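Local coordinates for protein glycoside Hydrolase (Bacteroides uniformis, PDB 5TA0) that probably hydrolyses agarose as a GH86 beta-agarase, an enzyme of an agarose-degrading pathway in a human gut bacterium, and binds neoagarooctaose, at residues A[92-103]-A[152-160]. Sequence-based numbering, arbitrary orientation. Where two conformers were deposited one is given.
Sequences LRNVKEDPERPG and TLKGWALSQ. With EDO (1,2-ethanediol), chain N; EDO (1,2-ethanediol), chain X.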
# COMPACT_ATOMS: atom_id res chain seq x y z
N LEU A 92 22.26 -11.64 11.91
CA LEU A 92 21.72 -12.89 12.42
C LEU A 92 22.42 -14.14 11.91
O LEU A 92 22.67 -15.08 12.66
CB LEU A 92 20.21 -13.01 12.10
CG LEU A 92 19.51 -14.26 12.63
CD1 LEU A 92 19.66 -14.40 14.14
CD2 LEU A 92 18.04 -14.20 12.26
N ARG A 93 22.76 -14.15 10.63
CA ARG A 93 23.36 -15.34 10.04
C ARG A 93 24.80 -15.57 10.46
O ARG A 93 25.31 -16.68 10.29
CB ARG A 93 23.27 -15.29 8.52
CG ARG A 93 21.85 -15.46 8.01
CD ARG A 93 21.87 -15.82 6.54
NE ARG A 93 22.06 -17.25 6.36
CZ ARG A 93 22.63 -17.81 5.30
NH1 ARG A 93 22.73 -19.12 5.24
NH2 ARG A 93 23.10 -17.07 4.31
N ASN A 94 25.45 -14.53 11.01
CA ASN A 94 26.85 -14.62 11.41
C ASN A 94 27.12 -14.49 12.89
O ASN A 94 28.25 -14.75 13.28
CB ASN A 94 27.66 -13.56 10.66
CG ASN A 94 27.73 -13.86 9.17
OD1 ASN A 94 26.90 -13.38 8.36
ND2 ASN A 94 28.64 -14.70 8.81
N VAL A 95 26.15 -14.10 13.70
CA VAL A 95 26.40 -13.92 15.14
C VAL A 95 26.64 -15.25 15.84
O VAL A 95 25.99 -16.27 15.56
CB VAL A 95 25.27 -13.07 15.76
CG1 VAL A 95 23.94 -13.83 15.83
CG2 VAL A 95 25.67 -12.54 17.13
N LYS A 96 27.55 -15.24 16.81
CA LYS A 96 27.83 -16.43 17.57
C LYS A 96 26.69 -16.71 18.55
O LYS A 96 25.91 -15.81 18.90
CB LYS A 96 29.17 -16.30 18.29
CG LYS A 96 30.33 -16.38 17.30
CD LYS A 96 31.66 -15.89 17.88
CE LYS A 96 32.21 -16.84 18.93
NZ LYS A 96 32.64 -18.19 18.48
N GLU A 97 26.62 -17.97 18.97
CA GLU A 97 25.63 -18.44 19.93
C GLU A 97 26.05 -18.15 21.35
O GLU A 97 27.24 -18.25 21.70
CB GLU A 97 25.46 -19.95 19.75
CG GLU A 97 24.24 -20.55 20.43
CD GLU A 97 24.10 -22.04 20.23
OE1 GLU A 97 25.11 -22.71 19.95
OE2 GLU A 97 22.97 -22.54 20.32
N ASP A 98 25.09 -17.84 22.20
CA ASP A 98 25.35 -17.62 23.62
C ASP A 98 25.82 -18.95 24.24
O ASP A 98 25.06 -19.90 24.29
CB ASP A 98 24.04 -17.14 24.30
CG ASP A 98 24.24 -16.66 25.73
OD1 ASP A 98 25.23 -17.06 26.38
OD2 ASP A 98 23.37 -15.87 26.21
N PRO A 99 27.04 -19.01 24.80
CA PRO A 99 27.47 -20.27 25.41
C PRO A 99 26.67 -20.68 26.64
O PRO A 99 26.72 -21.85 27.02
CB PRO A 99 28.94 -19.99 25.77
CG PRO A 99 29.02 -18.52 25.93
CD PRO A 99 28.06 -17.94 24.93
N GLU A 100 25.96 -19.74 27.27
CA GLU A 100 25.12 -20.06 28.43
C GLU A 100 23.72 -20.47 28.05
O GLU A 100 22.99 -20.97 28.91
CB GLU A 100 25.05 -18.86 29.38
CG GLU A 100 26.39 -18.55 30.03
CD GLU A 100 26.37 -17.32 30.93
OE1 GLU A 100 25.58 -16.38 30.72
OE2 GLU A 100 27.19 -17.31 31.86
N ARG A 101 23.28 -20.16 26.82
CA ARG A 101 21.87 -20.35 26.43
C ARG A 101 21.79 -20.84 25.00
O ARG A 101 21.70 -20.05 24.07
CB ARG A 101 21.09 -19.03 26.56
CG ARG A 101 20.97 -18.51 27.99
CD ARG A 101 20.14 -17.25 28.08
NE ARG A 101 20.73 -16.23 27.23
CZ ARG A 101 20.10 -15.17 26.73
NH1 ARG A 101 20.76 -14.36 25.92
NH2 ARG A 101 18.84 -14.89 27.05
N PRO A 102 21.81 -22.16 24.81
CA PRO A 102 21.67 -22.71 23.46
C PRO A 102 20.43 -22.14 22.77
O PRO A 102 19.38 -22.01 23.37
CB PRO A 102 21.51 -24.20 23.71
CG PRO A 102 22.20 -24.46 25.01
CD PRO A 102 22.05 -23.21 25.82
N GLY A 103 20.60 -21.79 21.51
CA GLY A 103 19.54 -21.20 20.72
C GLY A 103 19.31 -19.72 20.85
O GLY A 103 18.36 -19.19 20.26
N THR A 152 22.02 -21.12 11.24
CA THR A 152 22.74 -19.95 10.70
C THR A 152 24.06 -20.42 10.09
O THR A 152 24.39 -21.61 10.13
CB THR A 152 23.05 -18.92 11.79
OG1 THR A 152 24.05 -19.45 12.68
CG2 THR A 152 21.80 -18.56 12.56
N LEU A 153 24.85 -19.48 9.57
CA LEU A 153 26.19 -19.83 9.04
C LEU A 153 27.13 -20.30 10.15
O LEU A 153 28.16 -20.91 9.86
CB LEU A 153 26.82 -18.68 8.28
CG LEU A 153 26.02 -18.21 7.06
CD1 LEU A 153 26.63 -16.94 6.48
CD2 LEU A 153 25.99 -19.30 6.00
N LYS A 154 26.78 -20.01 11.41
CA LYS A 154 27.57 -20.47 12.54
C LYS A 154 27.13 -21.84 13.06
O LYS A 154 27.70 -22.31 14.04
CB LYS A 154 27.57 -19.42 13.68
CG LYS A 154 28.28 -18.13 13.35
CD LYS A 154 29.79 -18.34 13.27
CE LYS A 154 30.51 -17.02 13.26
NZ LYS A 154 31.98 -17.22 13.10
N GLY A 155 26.13 -22.48 12.43
CA GLY A 155 25.79 -23.86 12.74
C GLY A 155 24.79 -24.09 13.85
O GLY A 155 24.66 -25.24 14.31
N TRP A 156 24.12 -23.03 14.31
CA TRP A 156 23.14 -23.15 15.40
C TRP A 156 21.81 -22.56 14.92
O TRP A 156 21.77 -21.72 14.04
CB TRP A 156 23.65 -22.47 16.70
CG TRP A 156 23.87 -21.01 16.59
CD1 TRP A 156 25.00 -20.37 16.14
CD2 TRP A 156 22.94 -19.99 16.92
NE1 TRP A 156 24.82 -19.01 16.17
CE2 TRP A 156 23.56 -18.74 16.65
CE3 TRP A 156 21.64 -20.00 17.45
CZ2 TRP A 156 22.91 -17.53 16.88
CZ3 TRP A 156 21.01 -18.80 17.68
CH2 TRP A 156 21.62 -17.59 17.37
N ALA A 157 20.75 -23.00 15.57
CA ALA A 157 19.38 -22.58 15.23
C ALA A 157 18.75 -21.81 16.39
O ALA A 157 18.96 -22.17 17.56
CB ALA A 157 18.53 -23.80 14.93
N LEU A 158 17.97 -20.77 16.09
CA LEU A 158 17.27 -20.05 17.13
C LEU A 158 16.36 -21.00 17.92
O LEU A 158 15.75 -21.91 17.36
CB LEU A 158 16.48 -18.88 16.55
CG LEU A 158 17.32 -17.64 16.20
CD1 LEU A 158 16.63 -16.73 15.22
CD2 LEU A 158 17.72 -16.86 17.45
N SER A 159 16.26 -20.78 19.22
CA SER A 159 15.50 -21.63 20.10
C SER A 159 14.09 -21.88 19.63
O SER A 159 13.39 -20.93 19.27
CB SER A 159 15.43 -21.01 21.50
OG SER A 159 14.78 -21.93 22.35
N GLN A 160 13.66 -23.15 19.63
CA GLN A 160 12.30 -23.53 19.23
C GLN A 160 11.37 -23.78 20.41
O GLN A 160 10.22 -24.17 20.22
CB GLN A 160 12.34 -24.78 18.36
CG GLN A 160 13.19 -24.61 17.12
CD GLN A 160 13.24 -25.86 16.29
OE1 GLN A 160 14.25 -26.56 16.28
NE2 GLN A 160 12.14 -26.16 15.60
C1 EDO N . 18.64 -24.82 20.65
O1 EDO N . 19.68 -25.65 21.10
C2 EDO N . 18.37 -25.20 19.22
O2 EDO N . 17.35 -24.34 18.73
C1 EDO X . 30.68 -17.50 8.87
O1 EDO X . 30.19 -16.60 9.88
C2 EDO X . 31.21 -18.77 9.52
O2 EDO X . 32.13 -18.43 10.57
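Trp156 of 152-160 packs its indole against 92-103, its NE1 edge turned to Val95 O. NE1 donates to Val95 O at 3.0 Å, and the acceptor sits almost exactly in the ring plane, which, with Glu97 over the face, helps hold the rotation of the indole. Over that face lies the aliphatic part of Glu97, whose CB stands 3.5 Å from the centroid of the five-membered ring and 4° off its normal, a CH-pi contact. Glu97 runs past the indole in the opposite direction, its carboxylate only 16° from the ring plane; thus placed, Glu97 OE2 accepts from Gly103 N at 2.8 Å on its anti lone pair. The other face of the indole meets Thr152 OG1 toward the rim. With CG between the backbone N and the carbonyl carbon (chi1 63°), the indole of Trp156 is carried toward Val95 and Glu97.

Backbone bonds clamp the two segments at both ends: Leu153 N donates to Arg93 O in the last turn of helix 86-94, and Ser159 N to Gly103 O at 2.8 Å. Leu153 also lays its branched end over one face of the Arg93 guanidinium in one of the two conformers of that arginine, while Leu92 and Leu158 meet tip to tip through their CD1 atoms.

In the barrel domain, 92-103 leads from helix 86-94 to helix 107-123, between strands 80-84 and 134-140, and the segment 152-160 lies in the long loop between strand 134-140 and helix 170-183. Two turns shape them. Thr152 OG1 accepts from Lys154 N in an ST turn within the type I turn 152-155, and Asp98 OD1 accepts from Glu100 N in an Asx turn. Arg101 grips Asp98 OD2 side-on through NE and NH1 and forms a second salt bridge with Glu174 of helix 170-183.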